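Local structure of 3-keto-5-aminohexanoate cleavage protein (Archaeoglobus fulgidus, 3LOT) at residues D58-T63 and G91-P96; D80-V85 and L304-K309; E214-M219 and M244-L249. The protein is probably a zinc-dependent beta-keto acid cleavage enzyme acting on 3-keto-5-aminohexanoate or a related substrate. All coordinates share one frame; numbering follows the deposited sequence. Where two conformers were deposited one is given.

Overall arrangement
All three contacts belong to one TIM barrel, whose zinc ion is held by His50, His52 and Glu262. Contact 1 joins two segments close to the metal: the side chain of Pro61 is about 10 Å from the zinc. Contact 2 fastens the C-terminal tail at the start of strand 82-85, with the side chain of Val82 about 9 Å from that of His50. Both reach the same sheet, and their nearest atoms are about 8 Å apart. Contact 3 pairs two helices on the other side of the chain's centre, about 29 Å from contact 1 between centres; it lies away from the metal, at interfaces with other subunits, and is nested in sequence inside the loop closed by contact 2.

Contact 1. Residues D58-T63 and G91-P96; sequences DGRPTT and GTLGIP
Pro61 and Thr63 face Leu93 and Ile95 along two chain segments that run in the same direction here, with CA atoms 8.6 Å apart for Pro61 and Leu93 and 8.9 Å for Thr63 and Ile95. Leu93 does most of the work, its two methyls serving different partners. One of them, CD2, lies 3.1 Å above the plane of the Arg60 guanidinium, offset toward the rim, and its closest atom there is NH2 at 3.4 Å. Arg60 gets to it by a chain extended from CG to NE, with CG opposite the backbone N (chi1 -178°). The other methyl, CD1, rests 3.9 Å from CB of Pro61. Both segments sit at the zinc-bearing mouth of the TIM barrel, 58-63 with its short strand 61-62 after strand 48-54, the loop 91-96 after strand 82-85; the side chain of Pro61 is about 6 Å from that of the zinc ligand His52. Trp137 and Tyr141 of helix 137-144 cover the same patch, the tryptophan touching Arg60 and Pro61, the tyrosine Leu93. Farther along, CG2 of Thr63 and CD1 of Ile95 meet end to end at 3.5 Å, tighter than a usual methyl contact. The loop ahead of Arg60 is shaped by an Asx turn, in which Asp58 OD1 accepts from Arg60 N at 3.1 Å, the donor standing 38° out of the carboxylate plane.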
ATOM      1  N   ASP D  58      -4.812 -38.852 -25.050  1.00 20.03           N
ATOM      2  CA  ASP D  58      -4.294 -37.611 -25.665  1.00 19.84           C
ATOM      3  C   ASP D  58      -3.987 -36.441 -24.715  1.00 19.30           C
ATOM      4  O   ASP D  58      -3.713 -35.333 -25.169  1.00 18.10           O
ATOM      5  CB  ASP D  58      -5.270 -37.127 -26.733  1.00 19.45           C
ATOM      6  CG  ASP D  58      -6.667 -36.885 -26.202  1.00 19.63           C
ATOM      7  OD1 ASP D  58      -6.931 -36.706 -24.972  1.00 19.92           O
ATOM      8  OD2 ASP D  58      -7.522 -36.811 -27.075  1.00 17.52           O
ATOM      9  N   GLY D  59      -4.012 -36.708 -23.409  1.00 19.21           N
ATOM     10  CA  GLY D  59      -3.749 -35.698 -22.401  1.00 18.79           C
ATOM     11  C   GLY D  59      -4.793 -34.623 -22.186  1.00 18.42           C
ATOM     12  O   GLY D  59      -4.564 -33.692 -21.401  1.00 17.96           O
ATOM     13  N   ARG D  60      -5.951 -34.741 -22.817  1.00 17.77           N
ATOM     14  CA  ARG D  60      -7.000 -33.745 -22.638  1.00 18.26           C
ATOM     15  C   ARG D  60      -7.540 -33.787 -21.191  1.00 17.41           C
ATOM     16  O   ARG D  60      -7.717 -34.866 -20.649  1.00 17.55           O
ATOM     17  CB  ARG D  60      -8.096 -33.990 -23.643  1.00 18.60           C
ATOM     18  CG  ARG D  60      -9.207 -33.009 -23.610  1.00 22.70           C
ATOM     19  CD  ARG D  60     -10.167 -33.214 -24.781  1.00 26.26           C
ATOM     20  NE  ARG D  60     -10.898 -31.977 -25.137  1.00 29.42           N
ATOM     21  CZ  ARG D  60     -12.101 -31.590 -24.670  1.00 32.33           C
ATOM     22  NH1 ARG D  60     -12.785 -32.310 -23.773  1.00 33.71           N
ATOM     23  NH2 ARG D  60     -12.645 -30.450 -25.115  1.00 35.26           N
ATOM     24  N   PRO D  61      -7.739 -32.622 -20.560  1.00 16.69           N
ATOM     25  CA  PRO D  61      -8.322 -32.566 -19.219  1.00 17.20           C
ATOM     26  C   PRO D  61      -9.612 -33.383 -19.111  1.00 18.15           C
ATOM     27  O   PRO D  61     -10.452 -33.327 -20.001  1.00 17.63           O
ATOM     28  CB  PRO D  61      -8.604 -31.078 -19.019  1.00 17.07           C
ATOM     29  CG  PRO D  61      -7.571 -30.391 -19.892  1.00 16.49           C
ATOM     30  CD  PRO D  61      -7.279 -31.303 -21.023  1.00 16.31           C
ATOM     31  N   THR D  62      -9.746 -34.161 -18.039  1.00 19.41           N
ATOM     32  CA  THR D  62     -10.990 -34.868 -17.764  1.00 18.82           C
ATOM     33  C   THR D  62     -11.354 -34.785 -16.283  1.00 18.38           C
ATOM     34  O   THR D  62     -10.460 -34.741 -15.422  1.00 18.49           O
ATOM     35  CB  THR D  62     -10.875 -36.358 -18.131  1.00 19.50           C
ATOM     36  OG1 THR D  62     -12.067 -37.011 -17.705  1.00 19.75           O
ATOM     37  CG2 THR D  62      -9.688 -37.015 -17.419  1.00 17.71           C
ATOM     38  N   THR D  63     -12.659 -34.774 -15.986  1.00 17.27           N
ATOM     39  CA  THR D  63     -13.135 -34.801 -14.609  1.00 16.88           C
ATOM     40  C   THR D  63     -13.391 -36.235 -14.121  1.00 16.37           C
ATOM     41  O   THR D  63     -13.677 -36.424 -12.955  1.00 16.77           O
ATOM     42  CB  THR D  63     -14.420 -34.008 -14.480  1.00 17.68           C
ATOM     43  OG1 THR D  63     -15.364 -34.538 -15.405  1.00 18.08           O
ATOM     44  CG2 THR D  63     -14.188 -32.518 -14.810  1.00 17.40           C
ATOM     45  N   GLY D  91     -13.244 -26.377 -15.474  1.00 21.74           N
ATOM     46  CA  GLY D  91     -13.949 -25.136 -15.422  1.00 22.26           C
ATOM     47  C   GLY D  91     -13.657 -24.313 -16.656  1.00 22.81           C
ATOM     48  O   GLY D  91     -14.554 -23.591 -17.143  1.00 22.79           O
ATOM     49  N   THR D  92     -12.414 -24.433 -17.155  1.00 22.83           N
ATOM     50  CA  THR D  92     -11.944 -23.730 -18.375  1.00 22.95           C
ATOM     51  C   THR D  92     -12.501 -24.397 -19.640  1.00 24.02           C
ATOM     52  O   THR D  92     -12.270 -23.909 -20.749  1.00 24.20           O
ATOM     53  CB  THR D  92     -10.371 -23.661 -18.495  1.00 22.78           C
ATOM     54  OG1 THR D  92      -9.805 -24.977 -18.371  1.00 21.76           O
ATOM     55  CG2 THR D  92      -9.748 -22.760 -17.415  1.00 20.90           C
ATOM     56  N   LEU D  93     -13.186 -25.532 -19.474  1.00 24.30           N
ATOM     57  CA  LEU D  93     -13.938 -26.160 -20.560  1.00 24.84           C
ATOM     58  C   LEU D  93     -15.441 -25.941 -20.307  1.00 24.73           C
ATOM     59  O   LEU D  93     -16.278 -26.575 -20.926  1.00 25.04           O
ATOM     60  CB  LEU D  93     -13.615 -27.670 -20.678  1.00 25.65           C
ATOM     61  CG  LEU D  93     -12.187 -28.174 -21.004  1.00 27.08           C
ATOM     62  CD1 LEU D  93     -11.448 -28.552 -19.707  1.00 29.14           C
ATOM     63  CD2 LEU D  93     -12.191 -29.354 -21.929  1.00 25.67           C
ATOM     64  N   GLY D  94     -15.799 -25.036 -19.397  1.00 24.59           N
ATOM     65  CA  GLY D  94     -17.205 -24.718 -19.176  1.00 24.62           C
ATOM     66  C   GLY D  94     -17.964 -25.713 -18.308  1.00 24.79           C
ATOM     67  O   GLY D  94     -19.200 -25.643 -18.227  1.00 23.96           O
ATOM     68  N   ILE D  95     -17.249 -26.613 -17.624  1.00 25.19           N
ATOM     69  CA  ILE D  95     -17.891 -27.652 -16.778  1.00 25.43           C
ATOM     70  C   ILE D  95     -18.328 -27.013 -15.456  1.00 25.53           C
ATOM     71  O   ILE D  95     -17.494 -26.363 -14.810  1.00 25.29           O
ATOM     72  CB  ILE D  95     -16.923 -28.876 -16.463  1.00 26.31           C
ATOM     73  CG1 ILE D  95     -16.569 -29.652 -17.741  1.00 25.93           C
ATOM     74  CG2 ILE D  95     -17.535 -29.827 -15.386  1.00 26.29           C
ATOM     75  CD1 ILE D  95     -15.615 -30.800 -17.494  1.00 25.79           C
ATOM     76  N   PRO D  96     -19.615 -27.201 -15.039  1.00 25.00           N
ATOM     77  CA  PRO D  96     -20.041 -26.517 -13.783  1.00 25.44           C
ATOM     78  C   PRO D  96     -19.465 -27.120 -12.458  1.00 25.63           C
ATOM     79  O   PRO D  96     -18.931 -28.233 -12.433  1.00 24.98           O
ATOM     80  CB  PRO D  96     -21.598 -26.612 -13.817  1.00 24.18           C
ATOM     81  CG  PRO D  96     -21.946 -27.682 -14.782  1.00 24.76           C
ATOM     82  CD  PRO D  96     -20.704 -28.026 -15.635  1.00 25.41           C
TER

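Contact 2. Residues D80-V85 and L304-K309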
ATOM      1  N   ASP D  80       3.036 -41.067   1.725  1.00 14.54           N
ATOM      2  CA  ASP D  80       2.130 -40.448   2.704  1.00 14.83           C
ATOM      3  C   ASP D  80       1.814 -38.971   2.396  1.00 14.17           C
ATOM      4  O   ASP D  80       1.164 -38.290   3.176  1.00 12.98           O
ATOM      5  CB  ASP D  80       2.617 -40.638   4.160  1.00 16.36           C
ATOM      6  CG  ASP D  80       3.878 -39.877   4.493  1.00 18.76           C
ATOM      7  OD1 ASP D  80       4.554 -39.400   3.573  1.00 23.68           O
ATOM      8  OD2 ASP D  80       4.215 -39.769   5.713  1.00 24.30           O
ATOM      9  N   VAL D  81       2.291 -38.493   1.261  1.00 13.06           N
ATOM     10  CA  VAL D  81       1.998 -37.141   0.816  1.00 12.96           C
ATOM     11  C   VAL D  81       0.521 -36.802   0.923  1.00 13.49           C
ATOM     12  O   VAL D  81      -0.347 -37.667   0.694  1.00 13.70           O
ATOM     13  CB  VAL D  81       2.463 -36.929  -0.654  1.00 13.72           C
ATOM     14  CG1 VAL D  81       1.575 -37.708  -1.633  1.00 11.40           C
ATOM     15  CG2 VAL D  81       2.521 -35.427  -0.995  1.00 10.60           C
ATOM     16  N   VAL D  82       0.224 -35.548   1.285  1.00 13.59           N
ATOM     17  CA  VAL D  82      -1.154 -35.069   1.279  1.00 12.68           C
ATOM     18  C   VAL D  82      -1.605 -34.871  -0.192  1.00 12.89           C
ATOM     19  O   VAL D  82      -0.942 -34.198  -0.987  1.00 13.09           O
ATOM     20  CB  VAL D  82      -1.340 -33.769   2.130  1.00 13.35           C
ATOM     21  CG1 VAL D  82      -2.789 -33.272   2.088  1.00 10.56           C
ATOM     22  CG2 VAL D  82      -0.923 -34.019   3.616  1.00 11.90           C
ATOM     23  N   ILE D  83      -2.699 -35.532  -0.551  1.00 12.08           N
ATOM     24  CA  ILE D  83      -3.205 -35.528  -1.921  1.00 12.73           C
ATOM     25  C   ILE D  83      -4.373 -34.554  -2.011  1.00 13.05           C
ATOM     26  O   ILE D  83      -5.488 -34.797  -1.471  1.00 12.61           O
ATOM     27  CB  ILE D  83      -3.649 -36.946  -2.373  1.00 13.13           C
ATOM     28  CG1 ILE D  83      -2.477 -37.959  -2.237  1.00 11.71           C
ATOM     29  CG2 ILE D  83      -4.240 -36.831  -3.789  1.00 11.99           C
ATOM     30  CD1 ILE D  83      -2.872 -39.450  -2.280  1.00 10.02           C
ATOM     31  N   ASN D  84      -4.085 -33.407  -2.594  1.00 13.10           N
ATOM     32  CA  ASN D  84      -5.056 -32.319  -2.793  1.00 13.82           C
ATOM     33  C   ASN D  84      -5.644 -32.470  -4.193  1.00 14.16           C
ATOM     34  O   ASN D  84      -4.900 -32.397  -5.178  1.00 15.28           O
ATOM     35  CB  ASN D  84      -4.292 -30.982  -2.667  1.00 14.07           C
ATOM     36  CG  ASN D  84      -5.172 -29.731  -2.901  1.00 15.39           C
ATOM     37  OD1 ASN D  84      -6.011 -29.721  -3.787  1.00 19.33           O
ATOM     38  ND2 ASN D  84      -4.911 -28.645  -2.143  1.00 17.70           N
ATOM     39  N   VAL D  85      -6.965 -32.613  -4.271  0.50 14.06           N
ATOM     40  CA  VAL D  85      -7.670 -32.821  -5.537  0.50 14.00           C
ATOM     41  C   VAL D  85      -8.335 -31.522  -6.048  0.50 13.58           C
ATOM     42  O   VAL D  85      -8.883 -30.750  -5.272  0.50 12.76           O
ATOM     43  CB  VAL D  85      -8.738 -33.905  -5.330  0.50 14.24           C
ATOM     44  CG1 VAL D  85      -9.424 -34.236  -6.624  0.50 14.24           C
ATOM     45  CG2 VAL D  85      -8.082 -35.128  -4.723  0.50 14.28           C
ATOM     46  N   LEU D 304      -2.632 -27.771   8.802  1.00 13.09           N
ATOM     47  CA  LEU D 304      -3.962 -27.453   8.228  1.00 12.89           C
ATOM     48  C   LEU D 304      -5.151 -28.175   8.915  1.00 13.69           C
ATOM     49  O   LEU D 304      -6.307 -27.937   8.560  1.00 15.35           O
ATOM     50  CB  LEU D 304      -3.955 -27.799   6.764  1.00 12.45           C
ATOM     51  CG  LEU D 304      -2.836 -27.103   5.988  1.00 12.39           C
ATOM     52  CD1 LEU D 304      -2.873 -27.544   4.511  1.00  9.14           C
ATOM     53  CD2 LEU D 304      -3.008 -25.596   6.122  1.00 10.23           C
ATOM     54  N   GLY D 305      -4.893 -29.016   9.902  1.00 13.49           N
ATOM     55  CA  GLY D 305      -5.965 -29.776  10.579  1.00 13.75           C
ATOM     56  C   GLY D 305      -6.658 -30.814   9.708  1.00 13.09           C
ATOM     57  O   GLY D 305      -7.873 -30.878   9.666  1.00 13.35           O
ATOM     58  N   LEU D 306      -5.870 -31.621   8.995  1.00 12.71           N
ATOM     59  CA  LEU D 306      -6.403 -32.566   8.022  1.00 11.86           C
ATOM     60  C   LEU D 306      -6.720 -33.894   8.673  1.00 12.09           C
ATOM     61  O   LEU D 306      -6.176 -34.205   9.724  1.00 11.36           O
ATOM     62  CB  LEU D 306      -5.425 -32.760   6.868  1.00 11.41           C
ATOM     63  CG  LEU D 306      -5.079 -31.490   6.092  1.00  9.97           C
ATOM     64  CD1 LEU D 306      -4.242 -31.844   4.843  1.00 10.02           C
ATOM     65  CD2 LEU D 306      -6.419 -30.825   5.778  1.00  7.92           C
ATOM     66  N   LYS D 307      -7.569 -34.691   8.040  1.00 12.61           N
ATOM     67  CA  LYS D 307      -8.147 -35.866   8.733  1.00 12.58           C
ATOM     68  C   LYS D 307      -7.240 -37.087   8.846  1.00 13.55           C
ATOM     69  O   LYS D 307      -7.420 -37.940   9.769  1.00 13.24           O
ATOM     70  CB  LYS D 307      -9.489 -36.239   8.133  1.00 13.32           C
ATOM     71  CG  LYS D 307      -9.479 -36.869   6.742  1.00 12.53           C
ATOM     72  CD  LYS D 307     -10.867 -36.901   6.184  1.00 11.76           C
ATOM     73  CE  LYS D 307     -10.891 -37.244   4.711  1.00 11.08           C
ATOM     74  NZ  LYS D 307     -12.279 -37.317   4.210  1.00  8.50           N
ATOM     75  N   GLY D 308      -6.262 -37.190   7.956  1.00 14.02           N
ATOM     76  CA  GLY D 308      -5.343 -38.337   7.976  1.00 14.91           C
ATOM     77  C   GLY D 308      -5.314 -39.099   6.664  1.00 15.31           C
ATOM     78  O   GLY D 308      -6.322 -39.183   5.954  1.00 15.01           O
ATOM     79  N   LYS D 309      -4.160 -39.689   6.358  1.00 16.45           N
ATOM     80  CA  LYS D 309      -3.917 -40.297   5.020  1.00 16.79           C
ATOM     81  C   LYS D 309      -4.836 -41.461   4.734  1.00 15.27           C
ATOM     82  O   LYS D 309      -5.206 -41.719   3.582  1.00 14.66           O
ATOM     83  CB  LYS D 309      -2.429 -40.729   4.843  1.00 17.48           C
ATOM     84  CG  LYS D 309      -1.962 -41.948   5.644  1.00 22.68           C
ATOM     85  CD  LYS D 309      -0.426 -42.097   5.600  1.00 25.68           C
ATOM     86  CE  LYS D 309       0.086 -43.162   6.602  1.00 28.28           C
ATOM     87  NZ  LYS D 309       1.547 -43.013   7.031  1.00 27.99           N
TER
HETATM   88  O   HOH W   1       2.666 -40.672   7.630  1.00 31.97           O
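Val82 and Leu306 supply the apolar half of this contact. Their side chains slant across each other, and CG1 of Val82 presses on CD1 of Leu306 at 3.4 Å, closer than carbon atoms normally come, while CG2 of Val82 stands farther from the same methyl at 4.2 Å. With CG1 opposite its backbone N (chi1 179°), Val82 turns that branch to the tail. Val300 and Arg301 of helix 297-304 touch Val82 too, and Glu110 packs against both partners. The setting is the start of a TIM-barrel strand: 82-85 runs parallel between strands 48-54 and 111-115, and the tail after helix 297-304 passes across its N-terminal end. Two residues up the strand, Asn84 OD1 is hydrogen-bonded to ND1 of the zinc ligand His50, so this strand supplies a second-shell partner to the metal site. The polar half lies nearer the surface, where the CA atoms of Asp80 and Lys309 are 6.5 Å apart. The lysine chain, extended beyond CG, runs past the aspartate and sets its CD 3.7 Å from Asp80 CB. Asp80 OD2 and Lys309 NZ remain 4.4 Å apart, too far for a direct salt bridge; a water joins them, donating to Asp80 OD2 at 2.6 Å and accepting from Lys309 NZ at 2.7 Å. Other hydrogen bonds tie the tail to its surroundings: Gly308 N donates to Glu110 OE2, and Lys307 NZ to the carbonyls of Lys108 and Asp168.

Contact 3. Residues E214-M219 and M244-L249; sequences EDVLFM and MPLGTL
Val216 is the one residue of 214-219 that meets 244-249, and it is received by Leu246 and Leu249, three residues apart on helix 243-252. At the start of the second segment, Met244, a selenomethionine, turns its side chain to helix 276-289, where it packs on Gln279, Lys282 and Met283. Leu246 is the first to face Val216, and its CA lies 7.9 Å from that of Val216, the nearest CA pair of the two segments. The touch is light, CD1 of Leu246 lying 4.2 Å from CG2 of Val216; the leucine was modelled in two conformers, so this touch, described for one of them, is less certain. These are neighbouring outer helices of the TIM barrel: 213-226 follows strand 197-203, while 243-252 follows strand 232-238, one beta-alpha unit later. Thr248 looks away from Val216. Its chi1 of -51° folds OG1 back onto the preceding turn, where it binds Met244 O at 2.8 Å. That carbonyl is gripped twice, since Thr248 N reaches it at 2.9 Å from the opposite face of its plane. Leu249 makes the closer apolar contact: with CG opposite the backbone N (chi1 178°), it reaches tip to tip at Val216, and CD2 sits 3.7 Å from both CB and CG1 of the valine. Thr248 and Leu249 also pack on Thr248 and Leu249 of a second subunit. On the first helix, Asp215 OD1 forms a salt bridge with Arg225 of a third subunit, and Phe218 stacks on Phe218 of that subunit.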
ATOM      1  N   GLU D 214       3.405  -5.613  -5.584  1.00 11.76           N
ATOM      2  CA  GLU D 214       2.212  -4.881  -5.119  1.00 11.87           C
ATOM      3  C   GLU D 214       0.941  -5.741  -5.000  1.00 11.39           C
ATOM      4  O   GLU D 214       0.222  -5.641  -4.019  1.00 10.15           O
ATOM      5  CB  GLU D 214       1.891  -3.711  -6.053  1.00 11.44           C
ATOM      6  CG  GLU D 214       2.791  -2.556  -5.924  1.00 13.60           C
ATOM      7  CD  GLU D 214       4.095  -2.685  -6.722  1.00 15.60           C
ATOM      8  OE1 GLU D 214       4.459  -3.823  -7.201  1.00 12.49           O
ATOM      9  OE2 GLU D 214       4.750  -1.629  -6.850  1.00 19.64           O
ATOM     10  N   ASP D 215       0.664  -6.559  -6.025  1.00 11.02           N
ATOM     11  CA  ASP D 215      -0.510  -7.418  -6.051  1.00 10.98           C
ATOM     12  C   ASP D 215      -0.468  -8.480  -4.967  1.00 11.19           C
ATOM     13  O   ASP D 215      -1.468  -8.762  -4.307  1.00 11.02           O
ATOM     14  CB  ASP D 215      -0.638  -8.152  -7.393  1.00 12.10           C
ATOM     15  CG  ASP D 215      -0.823  -7.229  -8.594  1.00 13.57           C
ATOM     16  OD1 ASP D 215      -1.453  -6.135  -8.511  1.00 14.91           O
ATOM     17  OD2 ASP D 215      -0.303  -7.627  -9.666  1.00 13.16           O
ATOM     18  N   VAL D 216       0.693  -9.110  -4.790  1.00 11.68           N
ATOM     19  CA  VAL D 216       0.837 -10.121  -3.753  1.00 10.95           C
ATOM     20  C   VAL D 216       0.597  -9.485  -2.369  1.00 10.98           C
ATOM     21  O   VAL D 216      -0.224  -9.960  -1.583  1.00 11.57           O
ATOM     22  CB  VAL D 216       2.208 -10.825  -3.841  1.00 11.87           C
ATOM     23  CG1 VAL D 216       2.363 -11.782  -2.652  1.00  8.16           C
ATOM     24  CG2 VAL D 216       2.327 -11.530  -5.201  1.00 10.12           C
ATOM     25  N   LEU D 217       1.250  -8.365  -2.111  1.00 11.04           N
ATOM     26  CA  LEU D 217       1.117  -7.730  -0.801  1.00 12.63           C
ATOM     27  C   LEU D 217      -0.321  -7.335  -0.518  1.00 12.78           C
ATOM     28  O   LEU D 217      -0.835  -7.580   0.602  1.00 14.64           O
ATOM     29  CB  LEU D 217       2.053  -6.543  -0.660  1.00 12.60           C
ATOM     30  CG  LEU D 217       2.120  -5.972   0.762  1.00 15.13           C
ATOM     31  CD1 LEU D 217       2.698  -7.000   1.818  1.00 14.11           C
ATOM     32  CD2 LEU D 217       2.941  -4.699   0.702  1.00 16.10           C
ATOM     33  N   PHE D 218      -0.970  -6.757  -1.533  1.00 12.43           N
ATOM     34  CA  PHE D 218      -2.337  -6.282  -1.372  1.00 11.87           C
ATOM     35  C   PHE D 218      -3.327  -7.440  -1.121  1.00 12.16           C
ATOM     36  O   PHE D 218      -4.230  -7.286  -0.309  1.00 12.46           O
ATOM     37  CB  PHE D 218      -2.761  -5.369  -2.529  1.00 12.23           C
ATOM     38  CG  PHE D 218      -3.940  -4.521  -2.199  1.00 12.14           C
ATOM     39  CD1 PHE D 218      -3.803  -3.428  -1.372  1.00 13.39           C
ATOM     40  CD2 PHE D 218      -5.199  -4.854  -2.651  1.00 13.27           C
ATOM     41  CE1 PHE D 218      -4.894  -2.656  -1.025  1.00 13.29           C
ATOM     42  CE2 PHE D 218      -6.307  -4.102  -2.284  1.00 13.11           C
ATOM     43  CZ  PHE D 218      -6.153  -3.001  -1.483  1.00 13.01           C
HETATM   44  N   MSE D 219      -3.128  -8.597  -1.775  1.00 12.29           N
HETATM   45  CA  MSE D 219      -3.959  -9.769  -1.558  1.00 12.57           C
HETATM   46  C   MSE D 219      -3.861 -10.166  -0.091  1.00 12.81           C
HETATM   47  O   MSE D 219      -4.873 -10.310   0.579  1.00 12.98           O
HETATM   48  CB  MSE D 219      -3.540 -10.955  -2.460  1.00 13.54           C
HETATM   49  CG  MSE D 219      -3.792 -10.782  -3.940  1.00 12.14           C
HETATM   50 SE   MSE D 219      -5.604 -11.229  -4.455  0.75 10.69          SE
HETATM   51  CE  MSE D 219      -5.463 -13.192  -4.612  1.00  8.92           C
HETATM   52  N   MSE D 244       9.115 -18.729  -9.170  1.00 11.04           N
HETATM   53  CA  MSE D 244      10.154 -18.753  -8.120  1.00 11.41           C
HETATM   54  C   MSE D 244      10.262 -17.409  -7.375  1.00 10.88           C
HETATM   55  O   MSE D 244      10.322 -17.389  -6.141  1.00 11.81           O
HETATM   56  CB  MSE D 244      11.485 -19.248  -8.668  1.00 11.55           C
HETATM   57  CG  MSE D 244      11.490 -20.696  -9.163  1.00 12.40           C
HETATM   58 SE   MSE D 244      11.168 -21.970  -7.748  0.75 12.67          SE
HETATM   59  CE  MSE D 244      10.810 -23.543  -8.898  1.00 12.07           C
ATOM     60  N   PRO D 245      10.276 -16.270  -8.099  1.00 11.23           N
ATOM     61  CA  PRO D 245      10.368 -14.959  -7.428  1.00 10.75           C
ATOM     62  C   PRO D 245       9.191 -14.690  -6.459  1.00 10.48           C
ATOM     63  O   PRO D 245       9.396 -14.350  -5.250  1.00  8.35           O
ATOM     64  CB  PRO D 245      10.349 -13.953  -8.598  1.00 11.72           C
ATOM     65  CG  PRO D 245      10.842 -14.697  -9.726  1.00 12.10           C
ATOM     66  CD  PRO D 245      10.325 -16.122  -9.558  1.00 10.73           C
ATOM     67  N   LEU D 246       7.976 -14.896  -6.943  0.60  9.36           N
ATOM     68  CA  LEU D 246       6.817 -14.644  -6.095  0.60 10.01           C
ATOM     69  C   LEU D 246       6.675 -15.735  -5.023  0.60 11.00           C
ATOM     70  O   LEU D 246       6.258 -15.465  -3.899  0.60 10.53           O
ATOM     71  CB  LEU D 246       5.544 -14.499  -6.932  0.60 10.04           C
ATOM     72  CG  LEU D 246       5.591 -13.406  -7.978  0.60  6.64           C
ATOM     73  CD1 LEU D 246       4.207 -13.190  -8.591  0.60  5.97           C
ATOM     74  CD2 LEU D 246       6.086 -12.118  -7.333  0.60  6.26           C
ATOM     75  N   GLY D 247       7.037 -16.965  -5.351  1.00 11.45           N
ATOM     76  CA  GLY D 247       7.048 -17.982  -4.316  1.00 11.77           C
ATOM     77  C   GLY D 247       7.998 -17.671  -3.164  1.00 11.45           C
ATOM     78  O   GLY D 247       7.668 -17.890  -2.005  1.00 10.64           O
ATOM     79  N   THR D 248       9.194 -17.191  -3.509  1.00 11.62           N
ATOM     80  CA  THR D 248      10.167 -16.663  -2.540  1.00 11.87           C
ATOM     81  C   THR D 248       9.641 -15.444  -1.730  1.00 11.93           C
ATOM     82  O   THR D 248       9.776 -15.423  -0.507  1.00 11.14           O
ATOM     83  CB  THR D 248      11.537 -16.362  -3.201  1.00 11.34           C
ATOM     84  OG1 THR D 248      11.965 -17.521  -3.936  1.00 11.09           O
ATOM     85  CG2 THR D 248      12.609 -15.986  -2.162  1.00  8.55           C
ATOM     86  N   LEU D 249       9.011 -14.474  -2.402  1.00 11.47           N
ATOM     87  CA  LEU D 249       8.281 -13.401  -1.737  1.00 11.02           C
ATOM     88  C   LEU D 249       7.314 -13.951  -0.660  1.00 10.96           C
ATOM     89  O   LEU D 249       7.319 -13.500   0.500  1.00 10.29           O
ATOM     90  CB  LEU D 249       7.507 -12.573  -2.765  1.00 10.05           C
ATOM     91  CG  LEU D 249       6.630 -11.434  -2.267  1.00 10.46           C
ATOM     92  CD1 LEU D 249       7.503 -10.358  -1.477  1.00 11.23           C
ATOM     93  CD2 LEU D 249       5.883 -10.784  -3.473  1.00  9.68           C
TER